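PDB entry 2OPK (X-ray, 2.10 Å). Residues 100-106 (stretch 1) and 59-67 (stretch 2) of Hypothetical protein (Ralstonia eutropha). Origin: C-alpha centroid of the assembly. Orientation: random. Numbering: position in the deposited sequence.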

# COMPACT_ATOMS: atom_id res chain seq x y z
N GLU B 100 14.77 2.58 14.44
CA GLU B 100 14.34 3.55 13.45
C GLU B 100 12.84 3.58 13.36
O GLU B 100 12.15 2.67 13.87
CB GLU B 100 14.91 3.22 12.09
CG GLU B 100 14.47 1.87 11.51
CD GLU B 100 15.07 1.60 10.13
OE1 GLU B 100 15.05 2.52 9.28
OE2 GLU B 100 15.52 0.48 9.87
N PRO B 101 12.31 4.64 12.73
CA PRO B 101 10.86 4.59 12.49
C PRO B 101 10.38 3.40 11.67
O PRO B 101 11.08 2.90 10.79
CB PRO B 101 10.56 5.92 11.74
CG PRO B 101 11.65 6.81 12.06
CD PRO B 101 12.89 5.93 12.28
N THR B 102 9.19 2.92 12.00
CA THR B 102 8.50 1.91 11.25
C THR B 102 7.32 2.64 10.60
O THR B 102 6.45 3.18 11.30
CB THR B 102 8.05 0.75 12.13
OG1 THR B 102 9.18 0.07 12.66
CG2 THR B 102 7.24 -0.25 11.33
N VAL B 103 7.34 2.71 9.28
CA VAL B 103 6.24 3.32 8.51
C VAL B 103 5.41 2.22 7.89
O VAL B 103 5.95 1.33 7.22
CB VAL B 103 6.78 4.26 7.38
CG1 VAL B 103 5.61 4.87 6.60
CG2 VAL B 103 7.69 5.35 7.97
N TRP B 104 4.10 2.31 8.09
CA TRP B 104 3.14 1.32 7.58
C TRP B 104 2.17 1.98 6.63
O TRP B 104 1.97 3.19 6.68
CB TRP B 104 2.24 0.80 8.68
CG TRP B 104 2.86 0.37 9.98
CD1 TRP B 104 3.44 1.17 10.90
CD2 TRP B 104 2.90 -0.96 10.52
NE1 TRP B 104 3.84 0.43 11.98
CE2 TRP B 104 3.53 -0.89 11.77
CE3 TRP B 104 2.47 -2.21 10.05
CZ2 TRP B 104 3.72 -2.01 12.58
CZ3 TRP B 104 2.64 -3.32 10.84
CH2 TRP B 104 3.27 -3.23 12.09
N LEU B 105 1.57 1.15 5.78
CA LEU B 105 0.46 1.56 4.92
C LEU B 105 -0.69 0.68 5.31
O LEU B 105 -0.53 -0.55 5.36
CB LEU B 105 0.81 1.34 3.45
CG LEU B 105 -0.25 1.82 2.46
CD1 LEU B 105 -0.40 3.35 2.46
CD2 LEU B 105 0.13 1.34 1.09
N ALA B 106 -1.82 1.29 5.64
CA ALA B 106 -2.97 0.56 6.13
C ALA B 106 -4.23 0.94 5.36
O ALA B 106 -4.45 2.12 5.05
CB ALA B 106 -3.14 0.79 7.62
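Stretch 2 (59-67) VVSGSAGIE

The carbonyl oxygen of V103 accepts two backbone hydrogen bonds from consecutive residues of stretch 2, V60 N to V103 O at 2.8 Å and S61 N to V103 O at 3.2 Å. This sharing accompanies a break from ideal strand geometry at V60, whose psi of -32° departs from the extended values on its two sides. Strand 59-61 runs antiparallel to strand 102-106, with 141° between their N-to-C directions and their axes 4.7 Å apart at closest approach. V103 N returns a bond to S61 O (3.1 Å) and a weak one to S61 OG (3.3 Å), the p rotamer of the short serine bringing its hydroxyl within reach of the backbone.

At G62 the chain passes close to stretch 1, with G62 CA 3.5 Å from P101 O. Its phi of 75° favours glycine, and a CB here would clash with T102 OG1 and P101 O. T102 OG1 then lies 3.0 Å from S63 O.

W104 and V59 form a non-hydrogen-bonded pair with their side chains on the same sheet face. V59 CG2 sits over the indole's six-membered ring, 4.0 Å from its centroid. Small A64 lets the ring come close (W104 CH2 to A64 CB, 3.3 Å), while the longer I66 reaches it through CD1, 3.8 Å from W104 CZ3.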

# COMPACT_ATOMS: atom_id res chain seq x y z
N VAL B 59 4.17 -3.29 6.27
CA VAL B 59 5.37 -2.57 6.74
C VAL B 59 6.09 -2.11 5.49
O VAL B 59 6.38 -2.93 4.63
CB VAL B 59 6.31 -3.46 7.56
CG1 VAL B 59 7.55 -2.69 7.95
CG2 VAL B 59 5.57 -4.02 8.80
N VAL B 60 6.37 -0.82 5.40
CA VAL B 60 7.05 -0.23 4.25
C VAL B 60 8.50 0.13 4.59
O VAL B 60 9.38 0.09 3.71
CB VAL B 60 6.26 0.99 3.73
CG1 VAL B 60 6.75 1.40 2.41
CG2 VAL B 60 4.80 0.64 3.56
N SER B 61 8.74 0.51 5.84
CA SER B 61 10.08 0.74 6.35
C SER B 61 10.10 0.34 7.81
O SER B 61 9.06 0.24 8.44
CB SER B 61 10.53 2.19 6.20
OG SER B 61 9.66 3.06 6.90
N GLY B 62 11.31 0.10 8.33
CA GLY B 62 11.42 -0.42 9.70
C GLY B 62 11.05 -1.89 9.80
O GLY B 62 11.38 -2.67 8.92
N SER B 63 10.47 -2.29 10.91
CA SER B 63 10.16 -3.70 11.16
C SER B 63 9.19 -3.82 12.33
O SER B 63 9.06 -2.89 13.13
CB SER B 63 11.42 -4.54 11.47
OG SER B 63 12.06 -4.12 12.67
N ALA B 64 8.54 -4.97 12.42
CA ALA B 64 7.53 -5.20 13.44
C ALA B 64 7.22 -6.67 13.66
O ALA B 64 7.71 -7.56 12.95
CB ALA B 64 6.20 -4.43 13.03
N GLY B 65 6.40 -6.90 14.66
CA GLY B 65 5.76 -8.17 14.91
C GLY B 65 4.31 -7.88 15.20
O GLY B 65 4.01 -6.89 15.86
N ILE B 66 3.42 -8.70 14.65
CA ILE B 66 2.00 -8.64 14.87
C ILE B 66 1.49 -10.01 15.24
O ILE B 66 1.84 -10.98 14.59
CB ILE B 66 1.23 -8.19 13.62
CG1 ILE B 66 1.48 -6.71 13.36
CG2 ILE B 66 -0.29 -8.43 13.78
CD1 ILE B 66 0.54 -6.06 12.37
N GLU B 67 0.62 -10.07 16.24
CA GLU B 67 -0.06 -11.29 16.63
C GLU B 67 -1.56 -11.25 16.33
O GLU B 67 -2.27 -10.33 16.77
CB GLU B 67 0.10 -11.50 18.14
CG GLU B 67 -0.36 -12.88 18.58
CD GLU B 67 -0.14 -13.13 20.06
OE1 GLU B 67 0.69 -12.43 20.70
OE2 GLU B 67 -0.82 -14.03 20.59